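Local coordinates for 350aa long hypothetical aspartate-semialdehyde dehydrogenase (Sulfolobus tokodaii, PDB 2EP5), which probably catalyses the NADPH-dependent reduction of malonyl-CoA to malonate semialdehyde and belongs to the aspartate-semialdehyde dehydrogenase family, at residues I120-L132 with I336-Y349. Numbering follows the deposited sequence.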
loop_
_atom_site.group_PDB
_atom_site.type_symbol
_atom_site.label_atom_id
_atom_site.label_comp_id
_atom_site.label_asym_id
_atom_site.label_seq_id
_atom_site.Cartn_x
_atom_site.Cartn_y
_atom_site.Cartn_z
ATOM N N ILE A 120 12.634 -32.922 -2.800
ATOM C CA ILE A 120 13.503 -32.537 -1.707
ATOM C C ILE A 120 13.432 -31.168 -1.058
ATOM O O ILE A 120 13.280 -30.141 -1.713
ATOM C CB ILE A 120 14.990 -32.754 -2.097
ATOM C CG1 ILE A 120 15.201 -34.193 -2.585
ATOM C CG2 ILE A 120 15.900 -32.481 -0.897
ATOM C CD1 ILE A 120 14.836 -35.251 -1.562
ATOM N N ASN A 121 13.550 -31.212 0.266
ATOM C CA ASN A 121 13.636 -30.055 1.142
ATOM C C ASN A 121 14.709 -30.635 2.060
ATOM O O ASN A 121 14.407 -31.343 3.025
ATOM C CB ASN A 121 12.339 -29.788 1.913
ATOM C CG ASN A 121 12.366 -28.436 2.618
ATOM O OD1 ASN A 121 13.402 -27.766 2.638
ATOM N ND2 ASN A 121 11.236 -28.030 3.200
ATOM N N PRO A 122 15.987 -30.355 1.744
ATOM C CA PRO A 122 17.196 -30.806 2.446
ATOM C C PRO A 122 17.048 -31.306 3.888
ATOM O O PRO A 122 17.151 -32.504 4.150
ATOM C CB PRO A 122 18.123 -29.605 2.321
ATOM C CG PRO A 122 17.807 -29.115 0.949
ATOM C CD PRO A 122 16.290 -29.158 0.932
ATOM N N GLU A 123 16.820 -30.389 4.818
ATOM C CA GLU A 123 16.677 -30.746 6.224
ATOM C C GLU A 123 15.584 -31.780 6.487
ATOM O O GLU A 123 15.737 -32.660 7.329
ATOM C CB GLU A 123 16.382 -29.493 7.064
ATOM C CG GLU A 123 17.529 -28.490 7.162
ATOM C CD GLU A 123 17.568 -27.494 6.015
ATOM O OE1 GLU A 123 16.996 -27.778 4.946
ATOM O OE2 GLU A 123 18.191 -26.426 6.174
ATOM N N ILE A 124 14.489 -31.681 5.753
ATOM C CA ILE A 124 13.355 -32.569 5.955
ATOM C C ILE A 124 13.464 -34.011 5.443
ATOM O O ILE A 124 13.166 -34.953 6.182
ATOM C CB ILE A 124 12.078 -31.924 5.365
ATOM C CG1 ILE A 124 11.963 -30.474 5.845
ATOM C CG2 ILE A 124 10.846 -32.702 5.792
ATOM C CD1 ILE A 124 11.986 -30.316 7.356
ATOM N N ASN A 125 13.884 -34.196 4.194
ATOM C CA ASN A 125 13.956 -35.544 3.642
ATOM C C ASN A 125 15.107 -35.809 2.673
ATOM O O ASN A 125 14.892 -36.333 1.580
ATOM C CB ASN A 125 12.627 -35.877 2.949
ATOM C CG ASN A 125 12.339 -34.958 1.776
ATOM O OD1 ASN A 125 12.797 -33.819 1.742
ATOM N ND2 ASN A 125 11.568 -35.444 0.817
ATOM N N TRP A 126 16.327 -35.467 3.071
ATOM C CA TRP A 126 17.474 -35.704 2.206
ATOM C C TRP A 126 17.625 -37.189 1.875
ATOM O O TRP A 126 18.059 -37.547 0.779
ATOM C CB TRP A 126 18.756 -35.182 2.857
ATOM C CG TRP A 126 19.030 -35.724 4.221
ATOM C CD1 TRP A 126 18.600 -35.213 5.412
ATOM C CD2 TRP A 126 19.823 -36.872 4.539
ATOM N NE1 TRP A 126 19.081 -35.970 6.452
ATOM C CE2 TRP A 126 19.834 -36.996 5.946
ATOM C CE3 TRP A 126 20.525 -37.812 3.770
ATOM C CZ2 TRP A 126 20.520 -38.019 6.602
ATOM C CZ3 TRP A 126 21.209 -38.832 4.423
ATOM C CH2 TRP A 126 21.201 -38.925 5.827
ATOM N N GLU A 127 17.241 -38.044 2.823
ATOM C CA GLU A 127 17.321 -39.492 2.657
ATOM C C GLU A 127 16.520 -39.976 1.450
ATOM O O GLU A 127 16.831 -41.020 0.863
ATOM C CB GLU A 127 16.804 -40.209 3.914
ATOM C CG GLU A 127 17.534 -39.844 5.196
ATOM C CD GLU A 127 16.684 -38.995 6.138
ATOM O OE1 GLU A 127 16.148 -37.947 5.703
ATOM O OE2 GLU A 127 16.560 -39.379 7.325
ATOM N N HIS A 128 15.490 -39.226 1.076
ATOM C CA HIS A 128 14.671 -39.620 -0.056
ATOM C C HIS A 128 15.445 -39.668 -1.366
ATOM O O HIS A 128 14.977 -40.260 -2.338
ATOM C CB HIS A 128 13.458 -38.696 -0.183
ATOM C CG HIS A 128 12.453 -38.870 0.915
ATOM N ND1 HIS A 128 11.213 -38.267 0.893
ATOM C CD2 HIS A 128 12.499 -39.595 2.059
ATOM C CE1 HIS A 128 10.537 -38.618 1.973
ATOM N NE2 HIS A 128 11.294 -39.423 2.697
ATOM N N LEU A 129 16.630 -39.058 -1.393
ATOM C CA LEU A 129 17.463 -39.058 -2.601
ATOM C C LEU A 129 17.844 -40.477 -3.036
ATOM O O LEU A 129 18.259 -40.702 -4.173
ATOM C CB LEU A 129 18.734 -38.229 -2.375
ATOM C CG LEU A 129 18.547 -36.710 -2.427
ATOM C CD1 LEU A 129 19.813 -36.000 -1.962
ATOM C CD2 LEU A 129 18.187 -36.303 -3.848
ATOM N N GLU A 130 17.701 -41.431 -2.125
ATOM C CA GLU A 130 18.021 -42.815 -2.435
ATOM C C GLU A 130 17.174 -43.309 -3.601
ATOM O O GLU A 130 17.521 -44.298 -4.250
ATOM C CB GLU A 130 17.789 -43.708 -1.216
ATOM C CG GLU A 130 18.651 -43.358 -0.022
ATOM C CD GLU A 130 19.068 -44.586 0.759
ATOM O OE1 GLU A 130 19.762 -45.443 0.170
ATOM O OE2 GLU A 130 18.704 -44.701 1.952
ATOM N N LEU A 131 16.062 -42.625 -3.861
ATOM C CA LEU A 131 15.186 -43.006 -4.962
ATOM C C LEU A 131 15.955 -42.938 -6.262
ATOM O O LEU A 131 15.599 -43.601 -7.232
ATOM C CB LEU A 131 13.979 -42.071 -5.069
ATOM C CG LEU A 131 12.755 -42.308 -4.186
ATOM C CD1 LEU A 131 11.685 -41.268 -4.530
ATOM C CD2 LEU A 131 12.210 -43.715 -4.407
ATOM N N LEU A 132 17.010 -42.130 -6.280
ATOM C CA LEU A 132 17.810 -41.966 -7.483
ATOM C C LEU A 132 18.504 -43.250 -7.920
ATOM O O LEU A 132 18.856 -43.400 -9.087
ATOM C CB LEU A 132 18.848 -40.855 -7.279
ATOM C CG LEU A 132 18.281 -39.436 -7.177
ATOM C CD1 LEU A 132 19.414 -38.426 -6.976
ATOM C CD2 LEU A 132 17.489 -39.118 -8.434
ATOM N N ILE A 336 16.622 -23.628 -1.679
ATOM C CA ILE A 336 16.506 -25.076 -1.484
ATOM C C ILE A 336 17.005 -25.879 -2.679
ATOM O O ILE A 336 17.460 -27.002 -2.516
ATOM C CB ILE A 336 15.062 -25.529 -1.149
ATOM C CG1 ILE A 336 14.072 -24.924 -2.131
ATOM C CG2 ILE A 336 14.732 -25.168 0.271
ATOM C CD1 ILE A 336 12.712 -25.532 -2.028
ATOM N N THR A 337 16.919 -25.306 -3.873
ATOM C CA THR A 337 17.397 -25.993 -5.063
ATOM C C THR A 337 18.920 -26.081 -4.981
ATOM O O THR A 337 19.516 -27.132 -5.211
ATOM C CB THR A 337 17.020 -25.231 -6.341
ATOM O OG1 THR A 337 15.598 -25.199 -6.471
ATOM C CG2 THR A 337 17.625 -25.908 -7.572
ATOM N N ILE A 338 19.540 -24.959 -4.642
ATOM C CA ILE A 338 20.989 -24.890 -4.529
ATOM C C ILE A 338 21.446 -25.767 -3.365
ATOM O O ILE A 338 22.467 -26.455 -3.454
ATOM C CB ILE A 338 21.436 -23.412 -4.326
ATOM C CG1 ILE A 338 21.182 -22.624 -5.617
ATOM C CG2 ILE A 338 22.903 -23.341 -3.923
ATOM C CD1 ILE A 338 21.353 -21.117 -5.474
ATOM N N LEU A 339 20.678 -25.754 -2.279
ATOM C CA LEU A 339 21.015 -26.552 -1.104
ATOM C C LEU A 339 20.869 -28.033 -1.448
ATOM O O LEU A 339 21.603 -28.884 -0.935
ATOM C CB LEU A 339 20.086 -26.213 0.072
ATOM C CG LEU A 339 20.678 -26.222 1.489
ATOM C CD1 LEU A 339 19.622 -26.707 2.463
ATOM C CD2 LEU A 339 21.897 -27.110 1.581
ATOM N N THR A 340 19.911 -28.342 -2.317
ATOM C CA THR A 340 19.687 -29.721 -2.721
ATOM C C THR A 340 20.901 -30.218 -3.484
ATOM O O THR A 340 21.341 -31.348 -3.282
ATOM C CB THR A 340 18.419 -29.857 -3.594
ATOM O OG1 THR A 340 17.272 -29.465 -2.826
ATOM C CG2 THR A 340 18.235 -31.304 -4.053
ATOM N N VAL A 341 21.453 -29.370 -4.352
ATOM C CA VAL A 341 22.641 -29.753 -5.114
ATOM C C VAL A 341 23.820 -29.971 -4.158
ATOM O O VAL A 341 24.568 -30.942 -4.298
ATOM C CB VAL A 341 23.051 -28.677 -6.165
ATOM C CG1 VAL A 341 24.282 -29.151 -6.924
ATOM C CG2 VAL A 341 21.913 -28.421 -7.141
ATOM N N GLU A 342 23.978 -29.082 -3.181
ATOM C CA GLU A 342 25.079 -29.229 -2.228
ATOM C C GLU A 342 24.990 -30.588 -1.524
ATOM O O GLU A 342 25.989 -31.298 -1.390
ATOM C CB GLU A 342 25.055 -28.098 -1.191
ATOM C CG GLU A 342 24.884 -26.714 -1.804
ATOM C CD GLU A 342 25.043 -25.581 -0.799
ATOM O OE1 GLU A 342 24.776 -25.787 0.402
ATOM O OE2 GLU A 342 25.424 -24.470 -1.217
ATOM N N VAL A 343 23.790 -30.951 -1.084
ATOM C CA VAL A 343 23.585 -32.226 -0.409
ATOM C C VAL A 343 23.967 -33.401 -1.319
ATOM O O VAL A 343 24.640 -34.337 -0.887
ATOM C CB VAL A 343 22.108 -32.400 0.024
ATOM C CG1 VAL A 343 21.877 -33.822 0.513
ATOM C CG2 VAL A 343 21.753 -31.390 1.115
ATOM N N MET A 344 23.523 -33.343 -2.572
ATOM C CA MET A 344 23.803 -34.391 -3.543
ATOM C C MET A 344 25.308 -34.595 -3.707
ATOM O O MET A 344 25.781 -35.726 -3.788
ATOM C CB MET A 344 23.166 -34.045 -4.894
ATOM C CG MET A 344 21.644 -34.152 -4.924
ATOM S SD MET A 344 20.915 -33.524 -6.457
ATOM C CE MET A 344 21.131 -34.913 -7.563
ATOM N N LYS A 345 26.062 -33.500 -3.756
ATOM C CA LYS A 345 27.511 -33.604 -3.883
ATOM C C LYS A 345 28.040 -34.269 -2.611
ATOM O O LYS A 345 28.864 -35.182 -2.667
ATOM C CB LYS A 345 28.133 -32.214 -4.060
ATOM C CG LYS A 345 29.660 -32.200 -4.102
ATOM C CD LYS A 345 30.204 -32.987 -5.286
ATOM C CE LYS A 345 31.733 -33.019 -5.282
ATOM N NZ LYS A 345 32.292 -33.744 -6.462
ATOM N N GLU A 346 27.543 -33.810 -1.467
ATOM C CA GLU A 346 27.939 -34.348 -0.167
ATOM C C GLU A 346 27.675 -35.853 -0.045
ATOM O O GLU A 346 28.439 -36.573 0.597
ATOM C CB GLU A 346 27.189 -33.602 0.942
ATOM C CG GLU A 346 27.419 -34.123 2.357
ATOM C CD GLU A 346 28.870 -34.047 2.771
ATOM O OE1 GLU A 346 29.572 -33.128 2.294
ATOM O OE2 GLU A 346 29.307 -34.895 3.580
ATOM N N LEU A 347 26.598 -36.328 -0.662
ATOM C CA LEU A 347 26.247 -37.740 -0.588
ATOM C C LEU A 347 26.809 -38.600 -1.722
ATOM O O LEU A 347 26.634 -39.820 -1.730
ATOM C CB LEU A 347 24.725 -37.892 -0.517
ATOM C CG LEU A 347 24.095 -37.238 0.713
ATOM C CD1 LEU A 347 22.591 -37.496 0.748
ATOM C CD2 LEU A 347 24.762 -37.798 1.962
ATOM N N GLY A 348 27.479 -37.975 -2.684
ATOM C CA GLY A 348 28.053 -38.745 -3.773
ATOM C C GLY A 348 27.207 -38.948 -5.015
ATOM O O GLY A 348 27.639 -39.629 -5.943
ATOM N N TYR A 349 25.998 -38.399 -5.050
ATOM C CA TYR A 349 25.183 -38.531 -6.249
ATOM C C TYR A 349 25.755 -37.525 -7.234
ATOM O O TYR A 349 25.559 -37.637 -8.440
ATOM C CB TYR A 349 23.723 -38.188 -5.973
ATOM C CG TYR A 349 23.073 -39.037 -4.911
ATOM C CD1 TYR A 349 23.203 -38.722 -3.560
ATOM C CD2 TYR A 349 22.321 -40.154 -5.257
ATOM C CE1 TYR A 349 22.592 -39.500 -2.576
ATOM C CE2 TYR A 349 21.705 -40.940 -4.284
ATOM C CZ TYR A 349 21.842 -40.609 -2.949
ATOM O OH TYR A 349 21.225 -41.380 -1.992
#
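P122 packs as a knob on helix 334-347, its compact ring seated among I336, L339, T340 and V343. L339 meets it on one flank, CD1 lying 3.3 Å from P122 CB, while T340 crosses the ring nearly at right angles. The T340 hydroxyl can sit beside an apolar ring because I336 O and N148 satisfy it. Seven residues on, L129 meets the next turn of the helix: with CG anti to the carbonyl carbon (chi1 -77°), its CD1 methyl touches both V343 CG1 and M344 CG, at 3.9 Å each. L129 CB lies over one face of the Y349 ring, 4.0 Å from CZ, and L132 CD1 reaches the same ring obliquely. At the partly exposed margin, W126 CE3 lies 3.7 Å from L347 CD1, ring and leucine crossing at about a right angle. No hydrogen bond joins the segments; E123 instead forms a salt bridge with R331. G348 ends the helix in a Schellman motif at positive phi, where a beta carbon would jam against the preceding carbonyl O. The side chains of I336 and C151, the predicted acyl-thioester residue, are about 7 Å apart. Thus the C-terminal helix, following the mixed-sheet domain, returns to pack on the Rossmann-type domain, where I120, L132 and M344 also touch strand 144-147.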